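PDB 6GNE: probable starch synthase 4, chloroplastic/amyloplastic from Arabidopsis thaliana, which belongs to the starch synthase family, two-domain proteins of the GT-B fold, and carries bound adenosine-5'-diphosphate and glycan. Local coordinates for residues 327-330 with 331-335; 351-354 with 355-359; 449-452 with 453-457. One frame throughout, in Å; residues are numbered along the deposited sequence.

In the fold
All three contacts lie in the Rossmann-like domain built on the six-stranded parallel sheet, in the part of the chain that belongs to the glycosyl transferases group 1 family. Along the chain they come in series, on helices 324-336, 350-362 and 448-464. In space contact 1 is the middle one: its centre is about 14 Å from that of contact 2 and about 11 Å from that of contact 3, while the centres of contacts 2 and 3 are about 24 Å apart and the two do not touch. Arg-328 and Glu-355 form a weak ion pair toward contact 2; His-329 NE2 and Asn-452 OD1 form a probable hydrogen bond toward contact 3. Three helices thus pack as a layer, each tied internally by its own one-turn contacts.

Contact 1: 327-330 with 331-335; sequences IRHA and IYRTL
Arg-333 lies alongside His-329, one turn earlier on helix 324-336, the helical crossover of the beta-alpha-beta unit that runs from strand 311-317 to strand 340-346 in a Rossmann-like domain. Followed outward, the arginine begins with CB, which sits over one face of the imidazole, 4.2 Å from the ring centroid, in a CH-pi contact displaced toward the rim. CG then passes 4.1 Å from His-329 NE2 and also meets Leu-455 of helix 448-464. With CG trans to the main-chain nitrogen (chi1 -170°) and a bend at chi2 (57°), CD and NE carry the chain past the imidazole, Arg-333 NE lying 4.8 Å from His-329 NE2 without contact, before NH1 reaches Glu-336 in a salt bridge. The histidine keeps its NE2 for Asn-452 on the neighbouring helix.

A second one-turn pair joins Arg-328 to Tyr-332. The extended arginine brings NH2 to 3.5 Å from Tyr-332 CE2, approaching the ring obliquely, with guanidinium and ring planes 23° apart. Nearer the backbone, Arg-328 O faces the edge of the same ring at CD2. The tyrosine hydroxyl has a weak hydrogen bond to Gln-362.

On the buried side, Ala-330 and Thr-334 rest against Phe-341 of strand 340-346. There the threonine hydroxyl turns back on its own helix: Ala-330 O accepts from Thr-334 N at 3.0 Å and from Thr-334 OG1 at 2.7 Å, the two donors arriving from opposite faces of the carbonyl plane.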
loop_
_atom_site.group_PDB
_atom_site.type_symbol
_atom_site.label_atom_id
_atom_site.label_comp_id
_atom_site.label_asym_id
_atom_site.label_seq_id
_atom_site.Cartn_x
_atom_site.Cartn_y
_atom_site.Cartn_z
ATOM N N ILE A 327 15.493 3.053 12.197
ATOM C CA ILE A 327 15.959 3.740 11.010
ATOM C C ILE A 327 17.005 4.789 11.398
ATOM O O ILE A 327 18.075 4.852 10.794
ATOM C CB ILE A 327 14.816 4.392 10.240
ATOM C CG1 ILE A 327 13.926 3.289 9.640
ATOM C CG2 ILE A 327 15.339 5.251 9.113
ATOM C CD1 ILE A 327 12.592 3.753 9.093
ATOM N N ARG A 328 16.687 5.603 12.403
ATOM C CA ARG A 328 17.649 6.532 12.969
ATOM C C ARG A 328 18.977 5.841 13.328
ATOM O O ARG A 328 20.037 6.321 12.924
ATOM C CB ARG A 328 17.081 7.188 14.198
ATOM C CG ARG A 328 17.976 8.253 14.808
ATOM C CD ARG A 328 17.577 8.622 16.208
ATOM N NE ARG A 328 18.007 9.997 16.480
ATOM C CZ ARG A 328 19.237 10.367 16.876
ATOM N NH1 ARG A 328 19.497 11.661 17.100
ATOM N NH2 ARG A 328 20.217 9.469 17.040
ATOM N N HIS A 329 18.909 4.729 14.058
ATOM C CA HIS A 329 20.098 3.988 14.455
ATOM C C HIS A 329 20.884 3.504 13.261
ATOM O O HIS A 329 22.099 3.573 13.240
ATOM C CB HIS A 329 19.754 2.793 15.349
ATOM C CG HIS A 329 20.927 1.903 15.636
ATOM N ND1 HIS A 329 22.017 2.331 16.354
ATOM C CD2 HIS A 329 21.193 0.619 15.279
ATOM C CE1 HIS A 329 22.897 1.345 16.447
ATOM N NE2 HIS A 329 22.421 0.291 15.806
ATOM N N ALA A 330 20.181 3.001 12.263
ATOM C CA ALA A 330 20.797 2.441 11.059
ATOM C C ALA A 330 21.627 3.455 10.290
ATOM O O ALA A 330 22.589 3.068 9.647
ATOM C CB ALA A 330 19.727 1.863 10.144
ATOM N N ILE A 331 21.242 4.732 10.347
ATOM C CA ILE A 331 22.008 5.751 9.687
ATOM C C ILE A 331 23.425 5.760 10.269
ATOM O O ILE A 331 24.410 5.652 9.526
ATOM C CB ILE A 331 21.369 7.143 9.811
ATOM C CG1 ILE A 331 20.090 7.221 8.979
ATOM C CG2 ILE A 331 22.325 8.241 9.328
ATOM C CD1 ILE A 331 19.173 8.378 9.367
ATOM N N TYR A 332 23.509 5.867 11.584
ATOM C CA TYR A 332 24.800 5.957 12.264
ATOM C C TYR A 332 25.583 4.661 12.210
ATOM O O TYR A 332 26.793 4.682 12.072
ATOM C CB TYR A 332 24.637 6.434 13.729
ATOM C CG TYR A 332 24.071 7.815 13.823
ATOM C CD1 TYR A 332 24.886 8.905 13.724
ATOM C CD2 TYR A 332 22.682 8.017 13.969
ATOM C CE1 TYR A 332 24.368 10.185 13.807
ATOM C CE2 TYR A 332 22.135 9.294 14.061
ATOM C CZ TYR A 332 22.985 10.384 13.980
ATOM O OH TYR A 332 22.515 11.676 14.066
ATOM N N ARG A 333 24.894 3.540 12.303
ATOM C CA ARG A 333 25.579 2.262 12.291
ATOM C C ARG A 333 26.205 1.972 10.913
ATOM O O ARG A 333 27.332 1.457 10.813
ATOM C CB ARG A 333 24.616 1.140 12.689
ATOM C CG ARG A 333 25.295 -0.194 12.947
ATOM C CD ARG A 333 26.362 -0.047 14.022
ATOM N NE ARG A 333 26.734 -1.333 14.578
ATOM C CZ ARG A 333 27.553 -1.500 15.606
ATOM N NH1 ARG A 333 28.115 -0.460 16.205
ATOM N NH2 ARG A 333 27.793 -2.714 16.061
ATOM N N THR A 334 25.442 2.279 9.871
ATOM C CA THR A 334 25.884 2.131 8.510
ATOM C C THR A 334 27.161 2.914 8.305
ATOM O O THR A 334 28.122 2.399 7.721
ATOM C CB THR A 334 24.813 2.618 7.530
ATOM O OG1 THR A 334 23.691 1.733 7.558
ATOM C CG2 THR A 334 25.357 2.681 6.118
ATOM N N LEU A 335 27.144 4.156 8.757
ATOM C CA LEU A 335 28.304 4.998 8.720
ATOM C C LEU A 335 29.481 4.397 9.545
ATOM O O LEU A 335 30.614 4.345 9.070
ATOM C CB LEU A 335 27.921 6.368 9.255
ATOM C CG LEU A 335 28.988 7.444 9.271
ATOM C CD1 LEU A 335 29.445 7.720 7.854
ATOM C CD2 LEU A 335 28.465 8.692 9.901
#

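Contact 2: 351-354 with 355-359; sequences HIQR and EFEGI
Helix 350-362 is the crossover of the beta-alpha-beta unit between strands 340-346 and 369-372, at the end of the parallel sheet of this Rossmann-like domain, and Ile-352 and Phe-356 belong to its buried side, one turn apart. The two side chains run side by side in the same direction. Ile-352 CG2 touches the ring at CD1, 4.0 Å away, and is equally close to CE1, while Ile-352 O lies in the ring plane at its edge, 3.3 Å from Phe-356 CD1. The pair is covered by Pro-320 on the isoleucine and by Leu-343 of strand 340-346 on the phenylalanine.

A more polar pair, Gln-353 and Glu-357, forms the next flank. Here the glutamine meets the carboxylate with its aliphatic part: CG is 3.4 Å from Glu-357 OE1. The glutamine chain is bent at chi2 (72°), and in this shape its OE1 accepts a hydrogen bond from the backbone nitrogen of Ser-347, a bond that would fix the amide's rotation. Both residues also rest on Leu-373. Amide and carboxylate stand almost perpendicular, 84° between planes, with Gln-353 NE2 3.9 Å from Glu-357 OE1.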
loop_
_atom_site.group_PDB
_atom_site.type_symbol
_atom_site.label_atom_id
_atom_site.label_comp_id
_atom_site.label_asym_id
_atom_site.label_seq_id
_atom_site.Cartn_x
_atom_site.Cartn_y
_atom_site.Cartn_z
ATOM N N HIS A 351 7.114 15.997 15.417
ATOM C CA HIS A 351 8.285 15.691 16.267
ATOM C C HIS A 351 9.233 14.703 15.581
ATOM O O HIS A 351 10.422 14.760 15.783
ATOM C CB HIS A 351 7.914 15.257 17.707
ATOM C CG HIS A 351 7.529 13.822 17.844
ATOM N ND1 HIS A 351 8.452 12.806 18.036
ATOM C CD2 HIS A 351 6.306 13.227 17.862
ATOM C CE1 HIS A 351 7.812 11.645 18.123
ATOM N NE2 HIS A 351 6.510 11.871 18.018
ATOM N N ILE A 352 8.685 13.815 14.766
ATOM C CA ILE A 352 9.458 12.885 13.942
ATOM C C ILE A 352 10.107 13.642 12.779
ATOM O O ILE A 352 11.292 13.430 12.486
ATOM C CB ILE A 352 8.604 11.706 13.420
ATOM C CG1 ILE A 352 7.979 10.947 14.593
ATOM C CG2 ILE A 352 9.430 10.752 12.555
ATOM C CD1 ILE A 352 7.352 9.607 14.263
ATOM N N GLN A 353 9.365 14.536 12.134
ATOM C CA GLN A 353 9.958 15.386 11.094
ATOM C C GLN A 353 11.129 16.204 11.671
ATOM O O GLN A 353 12.201 16.255 11.088
ATOM C CB GLN A 353 8.899 16.290 10.435
ATOM C CG GLN A 353 9.296 16.911 9.086
ATOM C CD GLN A 353 9.338 15.941 7.897
ATOM O OE1 GLN A 353 8.794 14.825 7.913
ATOM N NE2 GLN A 353 9.989 16.382 6.842
ATOM N N ARG A 354 10.913 16.808 12.833
ATOM C CA ARG A 354 11.908 17.644 13.521
ATOM C C ARG A 354 13.191 16.824 13.875
ATOM O O ARG A 354 14.306 17.302 13.709
ATOM C CB ARG A 354 11.233 18.248 14.757
ATOM C CG ARG A 354 11.867 19.463 15.391
ATOM C CD ARG A 354 10.840 20.389 16.009
ATOM N NE ARG A 354 10.058 19.680 17.039
ATOM C CZ ARG A 354 8.755 19.361 16.985
ATOM N NH1 ARG A 354 7.948 19.739 15.980
ATOM N NH2 ARG A 354 8.213 18.689 18.010
ATOM N N GLU A 355 13.018 15.581 14.316
ATOM C CA GLU A 355 14.128 14.699 14.708
ATOM C C GLU A 355 15.010 14.355 13.499
ATOM O O GLU A 355 16.243 14.400 13.589
ATOM C CB GLU A 355 13.577 13.410 15.352
ATOM C CG GLU A 355 14.564 12.475 16.068
ATOM C CD GLU A 355 13.978 11.051 16.260
ATOM O OE1 GLU A 355 14.735 10.036 16.233
ATOM O OE2 GLU A 355 12.732 10.898 16.409
ATOM N N PHE A 356 14.380 14.037 12.372
ATOM C CA PHE A 356 15.110 13.736 11.144
ATOM C C PHE A 356 15.707 14.984 10.496
ATOM O O PHE A 356 16.794 14.919 9.936
ATOM C CB PHE A 356 14.246 12.917 10.164
ATOM C CG PHE A 356 14.184 11.464 10.521
ATOM C CD1 PHE A 356 13.299 11.004 11.499
ATOM C CD2 PHE A 356 15.073 10.571 9.968
ATOM C CE1 PHE A 356 13.272 9.689 11.886
ATOM C CE2 PHE A 356 15.057 9.235 10.359
ATOM C CZ PHE A 356 14.146 8.800 11.309
ATOM N N GLU A 357 15.001 16.107 10.588
ATOM C CA GLU A 357 15.511 17.393 10.117
ATOM C C GLU A 357 16.844 17.748 10.790
ATOM O O GLU A 357 17.718 18.324 10.146
ATOM C CB GLU A 357 14.498 18.531 10.350
ATOM C CG GLU A 357 13.538 18.729 9.173
ATOM C CD GLU A 357 12.324 19.619 9.463
ATOM O OE1 GLU A 357 11.401 19.598 8.618
ATOM O OE2 GLU A 357 12.280 20.329 10.506
ATOM N N GLY A 358 16.975 17.400 12.080
ATOM C CA GLY A 358 18.215 17.602 12.846
ATOM C C GLY A 358 19.363 16.736 12.360
ATOM O O GLY A 358 20.494 17.193 12.203
ATOM N N ILE A 359 19.053 15.478 12.093
ATOM C CA ILE A 359 20.028 14.540 11.537
ATOM C C ILE A 359 20.471 14.994 10.141
ATOM O O ILE A 359 21.631 14.861 9.781
ATOM C CB ILE A 359 19.458 13.113 11.463
ATOM C CG1 ILE A 359 19.189 12.574 12.867
ATOM C CG2 ILE A 359 20.436 12.195 10.752
ATOM C CD1 ILE A 359 18.213 11.443 12.934
#

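Contact 3: 449-452 with 453-457; sequences QGFN and YALER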
loop_
_atom_site.group_PDB
_atom_site.type_symbol
_atom_site.label_atom_id
_atom_site.label_comp_id
_atom_site.label_asym_id
_atom_site.label_seq_id
_atom_site.Cartn_x
_atom_site.Cartn_y
_atom_site.Cartn_z
ATOM N N GLN A 449 20.451 -4.108 19.107
ATOM C CA GLN A 449 21.177 -5.365 19.143
ATOM C C GLN A 449 20.724 -6.312 17.989
ATOM O O GLN A 449 21.547 -6.803 17.220
ATOM C CB GLN A 449 20.959 -6.023 20.508
ATOM C CG GLN A 449 22.102 -6.846 21.047
ATOM C CD GLN A 449 21.664 -8.279 21.431
ATOM O OE1 GLN A 449 21.525 -8.642 22.629
ATOM N NE2 GLN A 449 21.432 -9.100 20.400
ATOM N N GLY A 450 19.412 -6.532 17.853
ATOM C CA GLY A 450 18.892 -7.400 16.823
ATOM C C GLY A 450 19.234 -6.890 15.439
ATOM O O GLY A 450 19.755 -7.645 14.596
ATOM N N PHE A 451 18.956 -5.605 15.215
ATOM C CA PHE A 451 19.231 -4.978 13.940
ATOM C C PHE A 451 20.724 -5.052 13.592
ATOM O O PHE A 451 21.078 -5.383 12.447
ATOM C CB PHE A 451 18.691 -3.505 13.914
ATOM C CG PHE A 451 18.950 -2.784 12.616
ATOM C CD1 PHE A 451 18.078 -2.913 11.565
ATOM C CD2 PHE A 451 20.125 -2.042 12.425
ATOM C CE1 PHE A 451 18.317 -2.331 10.336
ATOM C CE2 PHE A 451 20.390 -1.436 11.190
ATOM C CZ PHE A 451 19.460 -1.587 10.142
ATOM N N ASN A 452 21.590 -4.740 14.563
ATOM C CA ASN A 452 23.073 -4.770 14.365
ATOM C C ASN A 452 23.603 -6.081 13.811
ATOM O O ASN A 452 24.420 -6.081 12.901
ATOM C CB ASN A 452 23.827 -4.421 15.642
ATOM C CG ASN A 452 23.763 -2.924 15.995
ATOM O OD1 ASN A 452 23.211 -2.099 15.257
ATOM N ND2 ASN A 452 24.302 -2.571 17.143
ATOM N N TYR A 453 23.121 -7.201 14.331
ATOM C CA TYR A 453 23.575 -8.509 13.861
ATOM C C TYR A 453 23.201 -8.756 12.403
ATOM O O TYR A 453 24.031 -9.246 11.642
ATOM C CB TYR A 453 23.070 -9.633 14.774
ATOM C CG TYR A 453 23.698 -10.989 14.496
ATOM C CD1 TYR A 453 25.105 -11.140 14.470
ATOM C CD2 TYR A 453 22.890 -12.132 14.224
ATOM C CE1 TYR A 453 25.682 -12.369 14.208
ATOM C CE2 TYR A 453 23.463 -13.363 13.956
ATOM C CZ TYR A 453 24.855 -13.479 13.958
ATOM O OH TYR A 453 25.450 -14.695 13.706
ATOM N N ALA A 454 21.991 -8.389 11.992
ATOM C CA ALA A 454 21.629 -8.475 10.578
ATOM C C ALA A 454 22.472 -7.538 9.698
ATOM O O ALA A 454 22.923 -7.936 8.627
ATOM C CB ALA A 454 20.152 -8.197 10.374
ATOM N N LEU A 455 22.681 -6.308 10.148
ATOM C CA LEU A 455 23.460 -5.352 9.380
ATOM C C LEU A 455 24.936 -5.785 9.265
ATOM O O LEU A 455 25.513 -5.733 8.174
ATOM C CB LEU A 455 23.340 -3.967 9.994
ATOM C CG LEU A 455 23.867 -2.819 9.130
ATOM C CD1 LEU A 455 22.918 -2.518 7.990
ATOM C CD2 LEU A 455 24.045 -1.546 9.944
ATOM N N GLU A 456 25.527 -6.216 10.379
ATOM C CA GLU A 456 26.899 -6.752 10.419
ATOM C C GLU A 456 27.065 -7.862 9.383
ATOM O O GLU A 456 27.989 -7.811 8.576
ATOM C CB GLU A 456 27.221 -7.261 11.833
ATOM C CG GLU A 456 28.585 -7.921 12.047
ATOM C CD GLU A 456 28.741 -8.626 13.427
ATOM O OE1 GLU A 456 27.745 -9.141 13.998
ATOM O OE2 GLU A 456 29.873 -8.707 13.965
ATOM N N ARG A 457 26.147 -8.832 9.373
ATOM C CA ARG A 457 26.252 -9.959 8.436
ATOM C C ARG A 457 26.094 -9.516 7.008
ATOM O O ARG A 457 26.794 -9.976 6.148
ATOM C CB ARG A 457 25.281 -11.091 8.771
ATOM C CG ARG A 457 25.627 -11.786 10.085
ATOM C CD ARG A 457 24.675 -12.916 10.446
ATOM N NE ARG A 457 23.315 -12.458 10.754
ATOM C CZ ARG A 457 22.253 -12.586 9.950
ATOM N NH1 ARG A 457 21.096 -12.104 10.336
ATOM N NH2 ARG A 457 22.320 -13.218 8.771
#
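Phe-451 and Leu-455 form the densely packed side of this turn of helix 448-464. The two side chains slant past each other, Leu-455 CD2 coming to 3.9 Å from Phe-451 CE2 at the rim of the ring and CD1 to 4.2 Å from Phe-451 CZ. CG of the phenylalanine points opposite the backbone nitrogen (chi1 180°), and the ring reaches Ala-330 of helix 324-336 and meets Phe-443 with the two ring planes at about 90°. Leu-455 and Ala-454 both press on Ile-414 of strand 412-416. Beneath this pair the main chain is well bonded, Leu-455 N reaching Phe-451 O at 3.0 Å.

The other side is looser. Gln-449, Tyr-453 and Glu-456 are exposed, and the bond from Tyr-453 N to Gln-449 O is weak at 3.3 Å. One face of the Tyr-453 ring carries Arg-457 NE, displaced toward the rim; NH1 and NH2 of the same guanidinium make salt bridges with Asp-427 and Asp-429, respectively, which hold it in place. Such a division, with Phe-451, Ala-454 and Leu-455 turned to the strands and to helix 324-336 and the exposed residues on the other side, is that of an amphipathic helix flanking the parallel sheet of a Rossmann-like domain, as in the GT-B fold.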